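Local coordinates for protein glutathione peroxidase-like peroxiredoxin HYR1 (Saccharomyces cerevisiae, PDB 3CMI) that reduces hydroperoxides with electrons from thioredoxin and senses peroxide stress, which it signals by oxidising and so activating the transcription factor YAP1, at residues A16-K21 against I100-D105; D28-K33 against G64-G69; K116-Q121 against G144-R149; K137-K142 against E164-E169. All coordinates share one frame; numbering follows the deposited sequence.

Interaction 1: A16-K21 against I100-D105; sequences APVDKK and IMKKID
An isolated beta bridge between two loops pairs Asp19 with Met101, whose CA atoms come within 3.9 Å. The bonds run between their neighbours, in the bonding pattern of a non-hydrogen-bonded antiparallel pair: Lys102 N gives its hydrogen to Val18 O at 3.0 Å, and Lys20 N gives its own to Ile100 O at 3.2 Å. The touching parts nevertheless point 104° apart, so the two chains cross, meet once and separate without building a ladder. Val18 O has a second donor in a water 2.7 Å away, and this water also donates to Lys102 O, bridging the two loops. On the solvent side, Val18 and Lys102 lie side by side and point the same way. Lys102 CG is anti to its backbone N (chi1 -173°) and the chain beyond it is extended, which lays CD 3.8 Å from Val18 CG1. Lysine suits this place because its methylenes cover the valine while its amine leads away. Met101 makes the apolar part of the contact. A bend at chi2 (-74°) puts its SD 4.1 Å from Pro17 CG; a further turn at chi3 leaves Met101 CE 3.9 Å from Asp19 CB. Pro17 and Met101 both pack against Phe70 of strand 65-72, a compact ring and an unbranched thioether being apolar groups suited to lie against an aromatic side chain. The carboxylate of Asp19 serves its own loop, OD2 accepting from Gln23 N. The single bridge joins the N-terminal loop to the connection between strand 65-72 and helix 113-121 of the thioredoxin-like fold.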
loop_
_atom_site.group_PDB
_atom_site.type_symbol
_atom_site.label_atom_id
_atom_site.label_comp_id
_atom_site.label_asym_id
_atom_site.label_seq_id
_atom_site.Cartn_x
_atom_site.Cartn_y
_atom_site.Cartn_z
ATOM N N ALA A 16 -4.873 0.991 -12.375
ATOM C CA ALA A 16 -5.952 1.926 -12.084
ATOM C C ALA A 16 -7.070 1.234 -11.294
ATOM O O ALA A 16 -8.113 0.881 -11.864
ATOM C CB ALA A 16 -6.494 2.553 -13.382
ATOM N N PRO A 17 -6.857 1.035 -9.977
ATOM C CA PRO A 17 -7.896 0.449 -9.133
ATOM C C PRO A 17 -9.073 1.402 -8.944
ATOM O O PRO A 17 -8.916 2.620 -9.082
ATOM C CB PRO A 17 -7.182 0.243 -7.799
ATOM C CG PRO A 17 -6.131 1.310 -7.779
ATOM C CD PRO A 17 -5.645 1.357 -9.198
ATOM N N VAL A 18 -10.235 0.848 -8.625
ATOM C CA VAL A 18 -11.422 1.655 -8.352
ATOM C C VAL A 18 -11.291 2.293 -6.962
ATOM O O VAL A 18 -10.933 1.613 -6.003
ATOM C CB VAL A 18 -12.708 0.798 -8.437
ATOM C CG1 VAL A 18 -13.930 1.647 -8.209
ATOM C CG2 VAL A 18 -12.805 0.093 -9.794
ATOM N N ASP A 19 -11.578 3.590 -6.851
ATOM C CA ASP A 19 -11.481 4.257 -5.549
ATOM C C ASP A 19 -12.749 4.068 -4.709
ATOM O O ASP A 19 -13.683 3.375 -5.129
ATOM C CB ASP A 19 -11.057 5.739 -5.677
ATOM C CG ASP A 19 -12.191 6.670 -6.134
ATOM O OD1 ASP A 19 -11.915 7.877 -6.306
ATOM O OD2 ASP A 19 -13.346 6.224 -6.320
ATOM N N LYS A 20 -12.758 4.678 -3.524
ATOM C CA LYS A 20 -13.869 4.590 -2.570
ATOM C C LYS A 20 -15.203 5.084 -3.147
ATOM O O LYS A 20 -16.261 4.540 -2.819
ATOM C CB LYS A 20 -13.513 5.383 -1.306
ATOM C CG LYS A 20 -14.338 5.049 -0.065
ATOM C CD LYS A 20 -14.060 6.030 1.077
ATOM C CE LYS A 20 -14.775 7.360 0.864
ATOM N NZ LYS A 20 -14.701 8.253 2.059
ATOM N N LYS A 21 -15.149 6.107 -4.002
ATOM C CA LYS A 21 -16.350 6.648 -4.660
ATOM C C LYS A 21 -16.730 5.854 -5.926
ATOM O O LYS A 21 -17.660 6.226 -6.654
ATOM C CB LYS A 21 -16.163 8.133 -5.014
ATOM C CG LYS A 21 -15.692 9.054 -3.872
ATOM C CD LYS A 21 -16.836 9.479 -2.951
ATOM C CE LYS A 21 -16.453 10.679 -2.080
ATOM N NZ LYS A 21 -17.002 11.985 -2.604
ATOM N N ILE A 100 -8.220 6.144 0.108
ATOM C CA ILE A 100 -8.814 4.840 0.396
ATOM C C ILE A 100 -9.563 4.372 -0.850
ATOM O O ILE A 100 -10.271 5.147 -1.492
ATOM C CB ILE A 100 -9.764 4.902 1.631
ATOM C CG1 ILE A 100 -8.996 5.311 2.902
ATOM C CG2 ILE A 100 -10.536 3.590 1.827
ATOM C CD1 ILE A 100 -7.978 4.287 3.425
ATOM N N MET A 101 -9.391 3.102 -1.199
ATOM C CA MET A 101 -9.956 2.559 -2.430
ATOM C C MET A 101 -11.213 1.748 -2.140
ATOM O O MET A 101 -11.564 1.545 -0.979
ATOM C CB MET A 101 -8.915 1.686 -3.141
ATOM C CG MET A 101 -7.576 2.370 -3.424
ATOM S SD MET A 101 -7.637 3.582 -4.764
ATOM C CE MET A 101 -7.712 5.110 -3.837
ATOM N N LYS A 102 -11.892 1.306 -3.203
ATOM C CA LYS A 102 -12.978 0.332 -3.101
ATOM C C LYS A 102 -12.455 -0.990 -2.512
ATOM O O LYS A 102 -11.305 -1.380 -2.762
ATOM C CB LYS A 102 -13.597 0.086 -4.488
ATOM C CG LYS A 102 -14.849 -0.791 -4.508
ATOM C CD LYS A 102 -15.314 -1.072 -5.943
ATOM C CE LYS A 102 -16.421 -2.129 -5.993
ATOM N NZ LYS A 102 -16.614 -2.688 -7.371
ATOM N N LYS A 103 -13.305 -1.664 -1.734
ATOM C CA LYS A 103 -12.981 -2.972 -1.156
ATOM C C LYS A 103 -12.609 -3.987 -2.243
ATOM O O LYS A 103 -13.265 -4.068 -3.282
ATOM C CB LYS A 103 -14.147 -3.497 -0.307
ATOM C CG LYS A 103 -13.847 -4.802 0.447
ATOM C CD LYS A 103 -15.093 -5.378 1.126
ATOM C CE LYS A 103 -15.980 -6.170 0.162
ATOM N NZ LYS A 103 -15.371 -7.471 -0.252
ATOM N N ILE A 104 -11.536 -4.735 -1.996
ATOM C CA ILE A 104 -11.040 -5.739 -2.937
ATOM C C ILE A 104 -10.724 -7.043 -2.223
ATOM O O ILE A 104 -10.691 -7.095 -0.987
ATOM C CB ILE A 104 -9.729 -5.279 -3.651
ATOM C CG1 ILE A 104 -8.636 -4.944 -2.623
ATOM C CG2 ILE A 104 -9.997 -4.127 -4.616
ATOM C CD1 ILE A 104 -7.210 -5.150 -3.119
ATOM N N ASP A 105 -10.492 -8.090 -3.012
ATOM C CA ASP A 105 -9.761 -9.262 -2.547
ATOM C C ASP A 105 -8.290 -9.053 -2.878
ATOM O O ASP A 105 -7.943 -8.647 -3.996
ATOM C CB ASP A 105 -10.259 -10.538 -3.231
ATOM C CG ASP A 105 -11.640 -10.968 -2.760
ATOM O OD1 ASP A 105 -12.179 -11.932 -3.347
ATOM O OD2 ASP A 105 -12.188 -10.357 -1.815
HETATM O O HOH W 1 -9.920 -0.818 -5.334
#

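Interaction 2: D28-K33 against G64-G69; sequences DQLKGK and GFTIIG
Gly64 O is met by three carbons of Lys33. The closest is CA, in a CA-H...O contact with Lys33 CA 3.4 Å from Gly64 O and an angle of 131° at the hydrogen. Lys33 CB and CG each lie 3.8 Å from the same Gly64 O. Gly64 is also backbone-bonded to Val34, so these carbon contacts are secondary. With CG anti to its carbonyl carbon (chi1 -86°), Lys33 lays the start of its aliphatic chain against the glycine, and the charged end leads away. Gly64 has backbone angles that would press a CB against the preceding carbonyl oxygen, so glycine fits there. Lys33 closes a type II beta turn that starts at Leu30, with Lys33 N bonded to Leu30 O at 3.1 Å; Gly32 takes the positive phi (83°) required in it. This turn leads into strand 34-41, the parallel neighbour of strand 65-72 in the central sheet, and helix 47-60 links the two strands as a beta-alpha-beta crossover of the thioredoxin fold. Leu30 spreads its two methyls over the sheet: CD1 lies 4.3 Å from Thr66 CG2, and CD2 lies the same distance from Ile68 CG1. Phe65 and Ile67 alternate with these two and pack on helix 47-60, Phe65 on Leu56 and Tyr60, Ile67 on Tyr57.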
loop_
_atom_site.group_PDB
_atom_site.type_symbol
_atom_site.label_atom_id
_atom_site.label_comp_id
_atom_site.label_asym_id
_atom_site.label_seq_id
_atom_site.Cartn_x
_atom_site.Cartn_y
_atom_site.Cartn_z
ATOM N N ASP A 28 -0.712 6.568 -12.463
ATOM C CA ASP A 28 0.204 7.469 -13.160
ATOM C C ASP A 28 0.341 8.812 -12.430
ATOM O O ASP A 28 1.357 9.495 -12.567
ATOM C CB ASP A 28 -0.181 7.654 -14.636
ATOM C CG ASP A 28 -1.477 8.419 -14.818
ATOM O OD1 ASP A 28 -1.631 9.070 -15.871
ATOM O OD2 ASP A 28 -2.345 8.370 -13.920
ATOM N N GLN A 29 -0.674 9.169 -11.639
ATOM C CA GLN A 29 -0.623 10.368 -10.790
ATOM C C GLN A 29 0.408 10.213 -9.667
ATOM O O GLN A 29 0.763 11.187 -8.996
ATOM C CB GLN A 29 -2.006 10.677 -10.199
ATOM C CG GLN A 29 -2.449 9.728 -9.074
ATOM C CD GLN A 29 -3.913 9.901 -8.695
ATOM O OE1 GLN A 29 -4.766 9.080 -9.054
ATOM N NE2 GLN A 29 -4.211 10.978 -7.975
ATOM N N LEU A 30 0.884 8.984 -9.481
ATOM C CA LEU A 30 1.825 8.643 -8.415
ATOM C C LEU A 30 3.291 8.773 -8.838
ATOM O O LEU A 30 4.191 8.503 -8.040
ATOM C CB LEU A 30 1.550 7.217 -7.919
ATOM C CG LEU A 30 0.616 6.944 -6.730
ATOM C CD1 LEU A 30 -0.551 7.930 -6.602
ATOM C CD2 LEU A 30 0.123 5.507 -6.760
ATOM N N LYS A 31 3.519 9.183 -10.087
ATOM C CA LYS A 31 4.867 9.325 -10.643
ATOM C C LYS A 31 5.677 10.367 -9.875
ATOM O O LYS A 31 5.209 11.485 -9.650
ATOM C CB LYS A 31 4.808 9.697 -12.130
ATOM C CG LYS A 31 4.374 8.563 -13.051
ATOM C CD LYS A 31 4.174 9.040 -14.479
ATOM C CE LYS A 31 3.676 7.909 -15.371
ATOM N NZ LYS A 31 3.262 8.396 -16.724
ATOM N N GLY A 32 6.885 9.983 -9.472
ATOM C CA GLY A 32 7.766 10.861 -8.707
ATOM C C GLY A 32 7.461 10.873 -7.221
ATOM O O GLY A 32 8.046 11.654 -6.471
ATOM N N LYS A 33 6.541 10.007 -6.801
ATOM C CA LYS A 33 6.148 9.891 -5.398
ATOM C C LYS A 33 6.586 8.563 -4.814
ATOM O O LYS A 33 6.542 7.533 -5.491
ATOM C CB LYS A 33 4.625 10.032 -5.239
ATOM C CG LYS A 33 4.107 11.465 -5.106
ATOM C CD LYS A 33 4.120 12.201 -6.431
ATOM C CE LYS A 33 3.485 13.590 -6.318
ATOM N NZ LYS A 33 1.996 13.491 -6.292
ATOM N N GLY A 64 6.488 14.454 -1.030
ATOM C CA GLY A 64 6.196 13.617 -2.196
ATOM C C GLY A 64 5.991 12.168 -1.787
ATOM O O GLY A 64 6.665 11.265 -2.285
ATOM N N PHE A 65 5.061 11.964 -0.860
ATOM C CA PHE A 65 4.773 10.655 -0.289
ATOM C C PHE A 65 3.274 10.507 -0.145
ATOM O O PHE A 65 2.576 11.468 0.181
ATOM C CB PHE A 65 5.429 10.506 1.088
ATOM C CG PHE A 65 5.016 9.253 1.832
ATOM C CD1 PHE A 65 5.599 8.022 1.533
ATOM C CD2 PHE A 65 4.038 9.310 2.829
ATOM C CE1 PHE A 65 5.221 6.863 2.219
ATOM C CE2 PHE A 65 3.651 8.165 3.517
ATOM C CZ PHE A 65 4.243 6.938 3.213
ATOM N N THR A 66 2.781 9.298 -0.384
ATOM C CA THR A 66 1.374 9.014 -0.151
ATOM C C THR A 66 1.161 7.577 0.302
ATOM O O THR A 66 2.072 6.751 0.210
ATOM C CB THR A 66 0.501 9.350 -1.387
ATOM O OG1 THR A 66 -0.868 9.442 -0.980
ATOM C CG2 THR A 66 0.656 8.293 -2.490
ATOM N N ILE A 67 -0.038 7.305 0.817
ATOM C CA ILE A 67 -0.454 5.960 1.206
ATOM C C ILE A 67 -1.747 5.607 0.485
ATOM O O ILE A 67 -2.714 6.370 0.529
ATOM C CB ILE A 67 -0.679 5.831 2.733
ATOM C CG1 ILE A 67 0.584 6.246 3.504
ATOM C CG2 ILE A 67 -1.071 4.390 3.102
ATOM C CD1 ILE A 67 0.382 6.366 4.993
ATOM N N ILE A 68 -1.754 4.461 -0.189
ATOM C CA ILE A 68 -2.983 3.966 -0.806
ATOM C C ILE A 68 -3.485 2.800 0.044
ATOM O O ILE A 68 -2.806 1.776 0.174
ATOM C CB ILE A 68 -2.776 3.543 -2.297
ATOM C CG1 ILE A 68 -1.940 4.582 -3.071
ATOM C CG2 ILE A 68 -4.126 3.277 -2.985
ATOM C CD1 ILE A 68 -2.535 6.015 -3.124
ATOM N N GLY A 69 -4.652 2.983 0.661
ATOM C CA GLY A 69 -5.237 1.957 1.525
ATOM C C GLY A 69 -6.280 1.130 0.798
ATOM O O GLY A 69 -7.216 1.679 0.229
#

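Interaction 3: K116-Q121 against G144-R149; sequences KFLKSQ and GKVYER
Two basic side chains touch here: Arg149 NH1 sits 3.6 Å from Lys119 CG, the two chains crossing obliquely. It is the lysine methylene that meets the guanidinium, while the charged ends stay apart, with Lys119 NZ 6.2 Å from Arg149 NH2. Each charge has its own acid partner, Glu111 for Lys119 and Glu136 for Arg149, and the arginine also donates to the carbonyl oxygens of Arg129 and Lys122. Arg149 is extended from CG to NE, a length that suits it to reach these carbonyls. The rest of the contact is apolar and gathers round one methyl, Val146 CG2. Leu118 CD2 lies 3.9 Å from Val146 CG2, their side chains crossing at about a right angle. Phe117 CE2 is 4.0 Å from that methyl, and Gln121 CB is 3.7 Å from it. Gln121 CG, anti to its carbonyl carbon (chi1 -57°), lies 3.7 Å above the Phe117 ring plane, offset toward the rim, so the glutamine methylenes serve as apolar surface beside Val146. Strand 146-149 runs at 84° to helix 116-121. A classic beta bulge at Tyr147 and Glu148, both facing Leu139, adds a residue to the strand, and Val146 and Arg149, three positions apart, therefore both point at the helix. Just after the bulge, Glu148 OE2 accepts from Arg149 N at 2.8 Å through its anti lone pair. Between the two segments the contact is thus largely apolar, with a polar tie from the arginine to Lys122 O beside it, and separate acidic partners probably offset the repulsion that the lysine and arginine would otherwise feel.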
loop_
_atom_site.group_PDB
_atom_site.type_symbol
_atom_site.label_atom_id
_atom_site.label_comp_id
_atom_site.label_asym_id
_atom_site.label_seq_id
_atom_site.Cartn_x
_atom_site.Cartn_y
_atom_site.Cartn_z
ATOM N N LYS A 116 -1.859 -8.500 -7.680
ATOM C CA LYS A 116 -1.174 -9.402 -8.601
ATOM C C LYS A 116 0.211 -8.836 -8.936
ATOM O O LYS A 116 1.218 -9.535 -8.816
ATOM C CB LYS A 116 -1.995 -9.616 -9.879
ATOM C CG LYS A 116 -1.486 -10.750 -10.758
ATOM C CD LYS A 116 -2.284 -10.861 -12.049
ATOM C CE LYS A 116 -1.765 -11.986 -12.932
ATOM N NZ LYS A 116 -2.623 -12.185 -14.149
ATOM N N PHE A 117 0.249 -7.562 -9.330
ATOM C CA PHE A 117 1.507 -6.897 -9.672
ATOM C C PHE A 117 2.484 -6.821 -8.499
ATOM O O PHE A 117 3.666 -7.131 -8.659
ATOM C CB PHE A 117 1.271 -5.493 -10.246
ATOM C CG PHE A 117 2.523 -4.662 -10.323
ATOM C CD1 PHE A 117 3.466 -4.888 -11.329
ATOM C CD2 PHE A 117 2.781 -3.682 -9.372
ATOM C CE1 PHE A 117 4.634 -4.132 -11.394
ATOM C CE2 PHE A 117 3.950 -2.924 -9.424
ATOM C CZ PHE A 117 4.874 -3.147 -10.439
ATOM N N LEU A 118 1.994 -6.397 -7.335
ATOM C CA LEU A 118 2.851 -6.245 -6.161
ATOM C C LEU A 118 3.527 -7.555 -5.780
ATOM O O LEU A 118 4.743 -7.592 -5.592
ATOM C CB LEU A 118 2.085 -5.640 -4.978
ATOM C CG LEU A 118 1.694 -4.156 -5.117
ATOM C CD1 LEU A 118 0.803 -3.703 -3.957
ATOM C CD2 LEU A 118 2.919 -3.247 -5.245
ATOM N N LYS A 119 2.750 -8.632 -5.709
ATOM C CA LYS A 119 3.287 -9.951 -5.347
ATOM C C LYS A 119 4.298 -10.505 -6.353
ATOM O O LYS A 119 5.202 -11.252 -5.972
ATOM C CB LYS A 119 2.151 -10.943 -5.091
ATOM C CG LYS A 119 1.597 -10.847 -3.676
ATOM C CD LYS A 119 0.075 -10.828 -3.642
ATOM C CE LYS A 119 -0.513 -12.199 -3.794
ATOM N NZ LYS A 119 -1.996 -12.208 -3.618
ATOM N N SER A 120 4.154 -10.130 -7.626
ATOM C CA SER A 120 5.102 -10.537 -8.671
ATOM C C SER A 120 6.468 -9.872 -8.496
ATOM O O SER A 120 7.484 -10.396 -8.964
ATOM C CB SER A 120 4.556 -10.227 -10.064
ATOM O OG SER A 120 4.673 -8.844 -10.365
ATOM N N GLN A 121 6.481 -8.716 -7.831
ATOM C CA GLN A 121 7.719 -7.977 -7.575
ATOM C C GLN A 121 8.366 -8.377 -6.255
ATOM O O GLN A 121 9.600 -8.415 -6.146
ATOM C CB GLN A 121 7.467 -6.462 -7.583
ATOM C CG GLN A 121 6.850 -5.912 -8.869
ATOM C CD GLN A 121 7.655 -6.264 -10.102
ATOM O OE1 GLN A 121 7.207 -7.040 -10.943
ATOM N NE2 GLN A 121 8.858 -5.716 -10.205
ATOM N N GLY A 144 8.722 4.007 -9.572
ATOM C CA GLY A 144 7.636 3.030 -9.661
ATOM C C GLY A 144 8.031 1.591 -9.387
ATOM O O GLY A 144 7.235 0.680 -9.594
ATOM N N LYS A 145 9.260 1.391 -8.921
ATOM C CA LYS A 145 9.780 0.060 -8.623
ATOM C C LYS A 145 9.540 -0.312 -7.161
ATOM O O LYS A 145 9.850 0.461 -6.252
ATOM C CB LYS A 145 11.274 -0.016 -8.963
ATOM C CG LYS A 145 11.582 0.173 -10.444
ATOM C CD LYS A 145 13.073 0.100 -10.724
ATOM C CE LYS A 145 13.397 0.475 -12.173
ATOM N NZ LYS A 145 13.049 -0.602 -13.155
ATOM N N VAL A 146 8.984 -1.499 -6.939
ATOM C CA VAL A 146 8.709 -1.967 -5.585
ATOM C C VAL A 146 10.029 -2.205 -4.843
ATOM O O VAL A 146 10.877 -2.985 -5.287
ATOM C CB VAL A 146 7.826 -3.237 -5.574
ATOM C CG1 VAL A 146 7.427 -3.594 -4.148
ATOM C CG2 VAL A 146 6.574 -3.039 -6.446
ATOM N N TYR A 147 10.193 -1.500 -3.727
ATOM C CA TYR A 147 11.423 -1.548 -2.939
ATOM C C TYR A 147 11.438 -2.731 -1.975
ATOM O O TYR A 147 12.439 -3.448 -1.880
ATOM C CB TYR A 147 11.622 -0.234 -2.171
ATOM C CG TYR A 147 12.880 -0.202 -1.329
ATOM C CD1 TYR A 147 12.823 -0.396 0.053
ATOM C CD2 TYR A 147 14.130 0.012 -1.915
ATOM C CE1 TYR A 147 13.978 -0.375 0.830
ATOM C CE2 TYR A 147 15.296 0.039 -1.141
ATOM C CZ TYR A 147 15.208 -0.156 0.230
ATOM O OH TYR A 147 16.349 -0.130 1.003
ATOM N N GLU A 148 10.331 -2.920 -1.257
ATOM C CA GLU A 148 10.234 -3.968 -0.243
ATOM C C GLU A 148 8.804 -4.199 0.238
ATOM O O GLU A 148 7.962 -3.293 0.219
ATOM C CB GLU A 148 11.150 -3.646 0.954
ATOM C CG GLU A 148 11.357 -4.785 1.964
ATOM C CD GLU A 148 11.825 -6.086 1.325
ATOM O OE1 GLU A 148 13.040 -6.344 1.363
ATOM O OE2 GLU A 148 10.983 -6.842 0.775
ATOM N N ARG A 149 8.556 -5.436 0.661
ATOM C CA ARG A 149 7.306 -5.866 1.266
ATOM C C ARG A 149 7.530 -6.106 2.766
ATOM O O ARG A 149 8.512 -6.740 3.165
ATOM C CB ARG A 149 6.845 -7.145 0.572
ATOM C CG ARG A 149 5.551 -7.760 1.063
ATOM C CD ARG A 149 5.349 -9.087 0.338
ATOM N NE ARG A 149 4.145 -9.792 0.752
ATOM C CZ ARG A 149 3.572 -10.767 0.053
ATOM N NH1 ARG A 149 4.076 -11.143 -1.114
ATOM N NH2 ARG A 149 2.483 -11.362 0.519
#

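Interaction 4: K137-K142 against E164-E169; sequences KFLVDK and EELLKE
This is helix-on-sheet packing at the end of strand 137-140, with a polar fringe: Leu139 meets Leu166 of the C-terminal helix, and Asp141 and Lys142 meet what follows it. Leu166 CD1 comes 3.7 Å from Leu139 CG, the two side chains crossing obliquely. Branched leucines suit a face that Val34 and Tyr147 extend on the neighbouring strands. Helix 160-167 covers this side of the central sheet, as the C-terminal helix does in thioredoxin-like folds. Beyond the strand, Asp141 OD1 lies only 2.5 Å from Glu169 OE1, the carboxylate planes 75° apart, a separation that suggests one of the two acids holds a proton. Asp141 OD1 also accepts from Lys143 N. Glu169 OE2 takes a weak but nearly straight bond from Lys142 N (3.4 Å, 169°). Lys142 runs past Glu169 in the opposite direction and across the last carbonyls of the helix, with its CE 3.4 Å from Leu167 O and its CD 3.8 Å from Leu166 O. Its long chain bends at chi4 (-68°), placing NZ to donate to Gly32 O in the loop before strand 34-41.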
loop_
_atom_site.group_PDB
_atom_site.type_symbol
_atom_site.label_atom_id
_atom_site.label_comp_id
_atom_site.label_asym_id
_atom_site.label_seq_id
_atom_site.Cartn_x
_atom_site.Cartn_y
_atom_site.Cartn_z
ATOM N N LYS A 137 2.267 -4.335 4.007
ATOM C CA LYS A 137 2.720 -3.075 3.409
ATOM C C LYS A 137 3.765 -3.277 2.311
ATOM O O LYS A 137 4.699 -4.083 2.459
ATOM C CB LYS A 137 3.312 -2.164 4.489
ATOM C CG LYS A 137 2.393 -1.880 5.678
ATOM C CD LYS A 137 3.197 -1.666 6.941
ATOM C CE LYS A 137 2.303 -1.579 8.172
ATOM N NZ LYS A 137 2.123 -2.892 8.852
ATOM N N PHE A 138 3.596 -2.541 1.217
ATOM C CA PHE A 138 4.557 -2.517 0.118
ATOM C C PHE A 138 5.016 -1.081 -0.079
ATOM O O PHE A 138 4.195 -0.170 -0.186
ATOM C CB PHE A 138 3.923 -2.995 -1.192
ATOM C CG PHE A 138 3.493 -4.438 -1.194
ATOM C CD1 PHE A 138 2.286 -4.829 -0.610
ATOM C CD2 PHE A 138 4.258 -5.400 -1.848
ATOM C CE1 PHE A 138 1.874 -6.163 -0.643
ATOM C CE2 PHE A 138 3.849 -6.728 -1.891
ATOM C CZ PHE A 138 2.660 -7.113 -1.281
ATOM N N LEU A 139 6.329 -0.882 -0.134
ATOM C CA LEU A 139 6.892 0.439 -0.365
ATOM C C LEU A 139 7.365 0.533 -1.813
ATOM O O LEU A 139 8.106 -0.334 -2.289
ATOM C CB LEU A 139 8.040 0.684 0.619
ATOM C CG LEU A 139 8.441 2.083 1.084
ATOM C CD1 LEU A 139 7.252 2.971 1.467
ATOM C CD2 LEU A 139 9.411 1.948 2.249
ATOM N N VAL A 140 6.923 1.580 -2.508
ATOM C CA VAL A 140 7.219 1.777 -3.927
ATOM C C VAL A 140 8.104 3.009 -4.190
ATOM O O VAL A 140 7.907 4.079 -3.607
ATOM C CB VAL A 140 5.908 1.841 -4.772
ATOM C CG1 VAL A 140 6.205 2.054 -6.250
ATOM C CG2 VAL A 140 5.083 0.566 -4.580
ATOM N N ASP A 141 9.074 2.808 -5.080
ATOM C CA ASP A 141 10.023 3.801 -5.621
ATOM C C ASP A 141 9.367 5.081 -6.152
ATOM O O ASP A 141 8.168 5.101 -6.446
ATOM C CB ASP A 141 10.711 3.132 -6.823
ATOM C CG ASP A 141 12.170 3.457 -6.941
ATOM O OD1 ASP A 141 12.503 4.626 -7.219
ATOM O OD2 ASP A 141 12.987 2.525 -6.802
ATOM N N LYS A 142 10.175 6.134 -6.300
ATOM C CA LYS A 142 9.782 7.324 -7.066
ATOM C C LYS A 142 9.745 7.050 -8.578
ATOM O O LYS A 142 9.138 7.809 -9.340
ATOM C CB LYS A 142 10.719 8.498 -6.779
ATOM C CG LYS A 142 10.406 9.242 -5.494
ATOM C CD LYS A 142 11.286 10.471 -5.334
ATOM C CE LYS A 142 10.830 11.331 -4.161
ATOM N NZ LYS A 142 9.501 11.988 -4.388
ATOM N N GLU A 164 12.492 7.905 4.112
ATOM C CA GLU A 164 13.346 9.083 3.962
ATOM C C GLU A 164 14.439 8.896 2.910
ATOM O O GLU A 164 14.703 9.818 2.141
ATOM C CB GLU A 164 13.926 9.540 5.312
ATOM C CG GLU A 164 12.879 10.245 6.169
ATOM C CD GLU A 164 13.432 10.954 7.389
ATOM O OE1 GLU A 164 14.641 11.278 7.430
ATOM O OE2 GLU A 164 12.631 11.207 8.316
ATOM N N GLU A 165 15.057 7.714 2.858
ATOM C CA GLU A 165 16.098 7.465 1.850
ATOM C C GLU A 165 15.554 7.351 0.425
ATOM O O GLU A 165 16.240 7.700 -0.535
ATOM C CB GLU A 165 17.035 6.297 2.225
ATOM C CG GLU A 165 16.423 4.908 2.297
ATOM C CD GLU A 165 17.375 3.868 2.912
ATOM O OE1 GLU A 165 18.607 4.078 2.901
ATOM O OE2 GLU A 165 16.889 2.826 3.405
ATOM N N LEU A 166 14.316 6.877 0.297
ATOM C CA LEU A 166 13.633 6.840 -1.001
ATOM C C LEU A 166 13.203 8.234 -1.453
ATOM O O LEU A 166 13.197 8.531 -2.647
ATOM C CB LEU A 166 12.417 5.911 -0.962
ATOM C CG LEU A 166 12.625 4.411 -0.744
ATOM C CD1 LEU A 166 11.276 3.716 -0.745
ATOM C CD2 LEU A 166 13.541 3.807 -1.801
ATOM N N LEU A 167 12.840 9.083 -0.498
ATOM C CA LEU A 167 12.423 10.446 -0.816
ATOM C C LEU A 167 13.588 11.274 -1.360
ATOM O O LEU A 167 13.386 12.189 -2.162
ATOM C CB LEU A 167 11.794 11.125 0.406
ATOM C CG LEU A 167 10.390 10.701 0.854
ATOM C CD1 LEU A 167 10.141 11.159 2.279
ATOM C CD2 LEU A 167 9.304 11.243 -0.067
ATOM N N LYS A 168 14.803 10.928 -0.927
ATOM C CA LYS A 168 16.027 11.630 -1.314
ATOM C C LYS A 168 16.642 11.133 -2.635
ATOM O O LYS A 168 17.659 11.666 -3.085
ATOM C CB LYS A 168 17.062 11.543 -0.182
ATOM C CG LYS A 168 16.644 12.223 1.120
ATOM C CD LYS A 168 17.694 12.043 2.210
ATOM C CE LYS A 168 17.140 12.419 3.579
ATOM N NZ LYS A 168 18.186 12.444 4.647
ATOM N N GLU A 169 16.021 10.124 -3.251
ATOM C CA GLU A 169 16.483 9.533 -4.521
ATOM C C GLU A 169 16.791 10.548 -5.615
ATOM O O GLU A 169 15.990 11.450 -5.873
ATOM C CB GLU A 169 15.420 8.604 -5.092
ATOM C CG GLU A 169 15.304 7.236 -4.474
ATOM C CD GLU A 169 14.187 6.452 -5.135
ATOM O OE1 GLU A 169 14.398 5.984 -6.275
ATOM O OE2 GLU A 169 13.095 6.332 -4.532
#

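Following the chain from the N terminus, interaction 1 closes a long loop from 16-21 to 100-105. Interaction 2 nests inside it, joining the turn before strand 34-41 to strand 65-72. The two touch where Met101 N probably bonds to Gly69 O. Interactions 3 and 4 come later and cross: segment 137-142 falls between 116-121 and 144-149, and 164-169 follows both. They share the sheet pairing of strands 137-140 and 146-150, and Phe138 packs against Leu118 and Arg149. Interaction 4 also reaches back to interaction 2, where Leu167 CD2 packs on Gly64 O. Interactions 1 and 4 lie on opposite sides of the chain's centre, about 22 Å apart between centres.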